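Long-range contacts in nucleoside-diphosphate sugar epimerase (SulA family) (Corynebacterium glutamicum, PDB 3OH8), which is probably an NAD(P)-dependent epimerase acting on nucleoside-diphosphate sugars, though its substrate and reaction remain unestablished: residues Phe96-Asp100 with Phe502-Arg506; Leu104-Ser108 with Ile495-Ile499. All coordinates share one frame. Residues are numbered along the deposited sequence.

Interaction 1 of 2, residues Phe96-Asp100 with Phe502-Arg506; sequences FVDQD and FRRKR
R506 forms a salt bridge with D100, NH1 to OD2 at 2.5 Å, and R503 NE donates to Q99 OE1 at 2.7 Å, nearly straight at 169°. R503 NH2 adds weak bonds to Q99 OE1 (3.3 Å) and to the carbonyl D98 O (3.1 Å); these acceptors lie near the guanidinium plane. Q99 NE2 in turn donates to D100 OD2 at 3.1 Å, so that D100 and Q99 link the two arginines in one network. Residues 96-99 are extended; D100 (phi/psi 51/43, left-handed) begins the β-hairpin turn into strand 102-110. Helix 502-506, with the α-helical bond R506 N to F502 O, 2.9 Å, runs 19° from the strand direction, axes 12.1 Å apart, with the Q99 and R503 CA atoms 8.7 Å apart. Long side chains bridge that gap: R503 is m, t, t, and Q99 (t, p) lays its CG 3.8 Å from F502 CE2 and 3.9 Å from R506 NH1. V97 CG2 packs 3.8 Å from R503 NH2. The CA-to-CB bond of D98 points away from the helix, and its OD1 forms a salt bridge with R13. R506 makes a cation-pi contact with F8. The helix is thus held at the hairpin end mainly by charge and directed hydrogen bonds.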
loop_
_atom_site.group_PDB
_atom_site.type_symbol
_atom_site.label_atom_id
_atom_site.label_comp_id
_atom_site.label_asym_id
_atom_site.label_seq_id
_atom_site.Cartn_x
_atom_site.Cartn_y
_atom_site.Cartn_z
ATOM N N PHE A 96 4.051 4.457 23.523
ATOM C CA PHE A 96 5.342 4.660 22.870
ATOM C C PHE A 96 6.405 5.029 23.904
ATOM O O PHE A 96 6.293 6.070 24.547
ATOM C CB PHE A 96 5.244 5.826 21.888
ATOM C CG PHE A 96 4.213 5.641 20.801
ATOM C CD1 PHE A 96 2.863 5.830 21.065
ATOM C CD2 PHE A 96 4.604 5.317 19.511
ATOM C CE1 PHE A 96 1.913 5.691 20.056
ATOM C CE2 PHE A 96 3.667 5.167 18.502
ATOM C CZ PHE A 96 2.317 5.348 18.775
ATOM N N VAL A 97 7.439 4.212 24.062
ATOM C CA VAL A 97 8.556 4.629 24.917
ATOM C C VAL A 97 9.881 4.659 24.172
ATOM O O VAL A 97 10.021 4.040 23.123
ATOM C CB VAL A 97 8.701 3.768 26.195
ATOM C CG1 VAL A 97 7.492 3.973 27.108
ATOM C CG2 VAL A 97 8.894 2.305 25.852
ATOM N N ASP A 98 10.848 5.403 24.711
ATOM C CA ASP A 98 12.200 5.396 24.167
ATOM C C ASP A 98 12.845 4.062 24.469
ATOM O O ASP A 98 12.643 3.488 25.543
ATOM C CB ASP A 98 13.030 6.535 24.750
ATOM C CG ASP A 98 12.509 7.886 24.344
ATOM O OD1 ASP A 98 12.134 8.049 23.155
ATOM O OD2 ASP A 98 12.452 8.784 25.212
ATOM N N GLN A 99 13.590 3.552 23.495
ATOM C CA GLN A 99 14.249 2.273 23.630
ATOM C C GLN A 99 15.532 2.283 22.818
ATOM O O GLN A 99 15.499 2.131 21.592
ATOM C CB GLN A 99 13.340 1.146 23.148
ATOM C CG GLN A 99 13.933 -0.225 23.381
ATOM C CD GLN A 99 14.130 -0.512 24.871
ATOM O OE1 GLN A 99 13.226 -0.305 25.668
ATOM N NE2 GLN A 99 15.311 -0.993 25.240
ATOM N N ASP A 100 16.658 2.489 23.500
ATOM C CA ASP A 100 17.966 2.478 22.846
ATOM C C ASP A 100 18.041 3.381 21.605
ATOM O O ASP A 100 18.597 2.994 20.587
ATOM C CB ASP A 100 18.351 1.039 22.494
ATOM C CG ASP A 100 18.435 0.145 23.734
ATOM O OD1 ASP A 100 18.915 0.634 24.781
ATOM O OD2 ASP A 100 18.011 -1.029 23.673
ATOM N N PHE A 502 10.184 -7.160 27.228
ATOM C CA PHE A 502 10.997 -6.843 26.062
ATOM C C PHE A 502 12.418 -6.517 26.502
ATOM O O PHE A 502 13.401 -7.002 25.930
ATOM C CB PHE A 502 10.421 -5.648 25.303
ATOM C CG PHE A 502 11.277 -5.219 24.141
ATOM C CD1 PHE A 502 11.096 -5.783 22.884
ATOM C CD2 PHE A 502 12.293 -4.289 24.317
ATOM C CE1 PHE A 502 11.910 -5.414 21.812
ATOM C CE2 PHE A 502 13.115 -3.909 23.249
ATOM C CZ PHE A 502 12.920 -4.470 21.995
ATOM N N ARG A 503 12.523 -5.687 27.530
ATOM C CA ARG A 503 13.829 -5.253 27.993
ATOM C C ARG A 503 14.643 -6.384 28.617
ATOM O O ARG A 503 15.853 -6.446 28.441
ATOM C CB ARG A 503 13.696 -4.062 28.930
ATOM C CG ARG A 503 13.324 -2.807 28.171
ATOM C CD ARG A 503 12.922 -1.674 29.088
ATOM N NE ARG A 503 12.635 -0.475 28.308
ATOM C CZ ARG A 503 12.189 0.660 28.821
ATOM N NH1 ARG A 503 11.972 0.761 30.128
ATOM N NH2 ARG A 503 11.955 1.694 28.030
ATOM N N ARG A 504 13.977 -7.286 29.328
ATOM C CA ARG A 504 14.678 -8.400 29.957
ATOM C C ARG A 504 15.288 -9.291 28.869
ATOM O O ARG A 504 16.440 -9.716 28.962
ATOM C CB ARG A 504 13.721 -9.181 30.867
ATOM C CG ARG A 504 14.386 -10.059 31.904
ATOM C CD ARG A 504 13.456 -10.213 33.112
ATOM N NE ARG A 504 12.103 -10.415 32.631
ATOM C CZ ARG A 504 11.015 -9.809 33.093
ATOM N NH1 ARG A 504 11.074 -8.947 34.098
ATOM N NH2 ARG A 504 9.852 -10.082 32.527
ATOM N N LYS A 505 14.514 -9.548 27.823
ATOM C CA LYS A 505 14.995 -10.354 26.697
ATOM C C LYS A 505 16.140 -9.669 25.937
ATOM O O LYS A 505 17.148 -10.294 25.630
ATOM C CB LYS A 505 13.836 -10.678 25.750
ATOM C CG LYS A 505 14.255 -11.332 24.443
ATOM C CD LYS A 505 14.750 -12.758 24.643
ATOM C CE LYS A 505 14.982 -13.442 23.298
ATOM N NZ LYS A 505 15.382 -14.869 23.447
ATOM N N ARG A 506 15.993 -8.380 25.650
ATOM C CA ARG A 506 17.052 -7.644 24.961
ATOM C C ARG A 506 18.341 -7.621 25.783
ATOM O O ARG A 506 19.435 -7.797 25.243
ATOM C CB ARG A 506 16.618 -6.217 24.615
ATOM C CG ARG A 506 17.757 -5.380 24.034
ATOM C CD ARG A 506 17.275 -4.044 23.488
ATOM N NE ARG A 506 16.669 -4.197 22.173
ATOM C CZ ARG A 506 16.522 -3.208 21.297
ATOM N NH1 ARG A 506 16.935 -1.984 21.596
ATOM N NH2 ARG A 506 15.967 -3.444 20.119
#

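Interaction 2 of 2, residues Leu104-Ser108 with Ile495-Ile499; sequences LITDS and ILSSI
Strand 104-108 is regularly extended, and helix 495-499 is regular α, with I499 N bonded to I495 O at 3.0 Å. Their directions differ by 142°, with axes 8.9 Å apart at closest approach; T106 and I495 have the nearest CA atoms, at 6.5 Å. Strand alternation sends L104, T106 and S108 toward the helix and I105 and D107 away. T106 (chi1 m) sits between helical turns: CG2 lies 4.2 Å from I495 CG2 and 4.0 Å from S498 OG, and OG1 3.5 Å from I499 CG1. At the two ends, L104 CD2 (t, p) meets I499 CG1 at 4.0 Å and S108 CB meets I495 CG1 at 3.8 Å, both isoleucines bringing CG1 to the strand in the m, t rotamer. The hydroxyls of T106 and S498 both bond to S6, and S108 OG bonds to T4. Strand 102-110 runs antiparallel between strands 3-9 and 91-99 in a sheet whose topology is consistent with the helix-grip (START/Bet v1-like) fold; helix 488-511 packs on the face opposite the long helix 119-139, which touches I105 and D107.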
loop_
_atom_site.group_PDB
_atom_site.type_symbol
_atom_site.label_atom_id
_atom_site.label_comp_id
_atom_site.label_asym_id
_atom_site.label_seq_id
_atom_site.Cartn_x
_atom_site.Cartn_y
_atom_site.Cartn_z
ATOM N N LEU A 104 9.871 1.716 21.405
ATOM C CA LEU A 104 9.214 0.474 21.781
ATOM C C LEU A 104 7.737 0.786 21.875
ATOM O O LEU A 104 7.325 1.605 22.705
ATOM C CB LEU A 104 9.713 -0.045 23.136
ATOM C CG LEU A 104 8.969 -1.304 23.618
ATOM C CD1 LEU A 104 9.206 -2.476 22.672
ATOM C CD2 LEU A 104 9.372 -1.664 25.038
ATOM N N ILE A 105 6.946 0.166 21.005
ATOM C CA ILE A 105 5.506 0.378 21.008
ATOM C C ILE A 105 4.834 -0.767 21.733
ATOM O O ILE A 105 5.099 -1.942 21.454
ATOM C CB ILE A 105 4.943 0.475 19.558
ATOM C CG1 ILE A 105 5.529 1.704 18.860
ATOM C CG2 ILE A 105 3.430 0.580 19.586
ATOM C CD1 ILE A 105 5.180 1.826 17.374
ATOM N N THR A 106 3.968 -0.429 22.680
ATOM C CA THR A 106 3.139 -1.452 23.286
ATOM C C THR A 106 1.688 -1.196 22.925
ATOM O O THR A 106 1.164 -0.103 23.146
ATOM C CB THR A 106 3.285 -1.492 24.818
ATOM O OG1 THR A 106 4.665 -1.677 25.159
ATOM C CG2 THR A 106 2.444 -2.650 25.397
ATOM N N ASP A 107 1.051 -2.205 22.344
ATOM C CA ASP A 107 -0.379 -2.142 22.085
ATOM C C ASP A 107 -1.086 -2.973 23.133
ATOM O O ASP A 107 -0.723 -4.125 23.374
ATOM C CB ASP A 107 -0.714 -2.716 20.712
ATOM C CG ASP A 107 -0.177 -1.869 19.590
ATOM O OD1 ASP A 107 -0.739 -0.780 19.345
ATOM O OD2 ASP A 107 0.816 -2.292 18.971
ATOM N N SER A 108 -2.100 -2.385 23.749
ATOM C CA SER A 108 -2.925 -3.115 24.693
ATOM C C SER A 108 -4.382 -2.928 24.292
ATOM O O SER A 108 -4.914 -1.821 24.355
ATOM C CB SER A 108 -2.687 -2.609 26.121
ATOM O OG SER A 108 -3.512 -3.298 27.042
ATOM N N ILE A 495 0.819 -3.286 30.377
ATOM C CA ILE A 495 1.737 -2.519 29.540
ATOM C C ILE A 495 3.136 -2.487 30.160
ATOM O O ILE A 495 4.133 -2.811 29.498
ATOM C CB ILE A 495 1.206 -1.096 29.327
ATOM C CG1 ILE A 495 -0.036 -1.137 28.429
ATOM C CG2 ILE A 495 2.297 -0.185 28.747
ATOM C CD1 ILE A 495 -0.761 0.183 28.310
ATOM N N LEU A 496 3.209 -2.116 31.437
ATOM C CA LEU A 496 4.493 -2.090 32.134
ATOM C C LEU A 496 5.182 -3.444 32.050
ATOM O O LEU A 496 6.379 -3.535 31.774
ATOM C CB LEU A 496 4.306 -1.681 33.599
ATOM C CG LEU A 496 4.229 -0.175 33.882
ATOM C CD1 LEU A 496 3.404 0.572 32.834
ATOM C CD2 LEU A 496 3.685 0.082 35.287
ATOM N N SER A 497 4.414 -4.502 32.284
ATOM C CA SER A 497 4.950 -5.851 32.219
ATOM C C SER A 497 5.465 -6.201 30.820
ATOM O O SER A 497 6.504 -6.845 30.675
ATOM C CB SER A 497 3.899 -6.868 32.662
ATOM O OG SER A 497 4.436 -8.174 32.603
ATOM N N SER A 498 4.740 -5.770 29.792
ATOM C CA SER A 498 5.141 -6.060 28.421
ATOM C C SER A 498 6.464 -5.361 28.085
ATOM O O SER A 498 7.324 -5.923 27.400
ATOM C CB SER A 498 4.026 -5.668 27.436
ATOM O OG SER A 498 4.392 -6.017 26.109
ATOM N N ILE A 499 6.622 -4.139 28.586
ATOM C CA ILE A 499 7.843 -3.369 28.383
ATOM C C ILE A 499 9.006 -4.076 29.078
ATOM O O ILE A 499 10.022 -4.383 28.460
ATOM C CB ILE A 499 7.670 -1.913 28.890
ATOM C CG1 ILE A 499 6.740 -1.127 27.953
ATOM C CG2 ILE A 499 9.014 -1.198 29.002
ATOM C CD1 ILE A 499 6.304 0.234 28.517
#

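Overall arrangement
Both interactions join the C-terminal helix 488-511 to one antiparallel sheet, through the consecutive, neighbouring strands 91-99 and 102-110; their centres lie 9 Å apart. Interaction 2 is buried, with small and branched side chains allowing close packing on the sheet face. Interaction 1, a few residues further along the helix, is a surface contact at the strand end, where long polar and charged side chains span a wider gap. The two meet at L104: its N lies 2.9 Å from V97 O, a probable strand-pairing hydrogen bond, and its CD1 is 3.7 Å from F502 CG. Together they hold the last helix on the N-terminal sheet, distinct from the largely parallel Rossmann-type sheet.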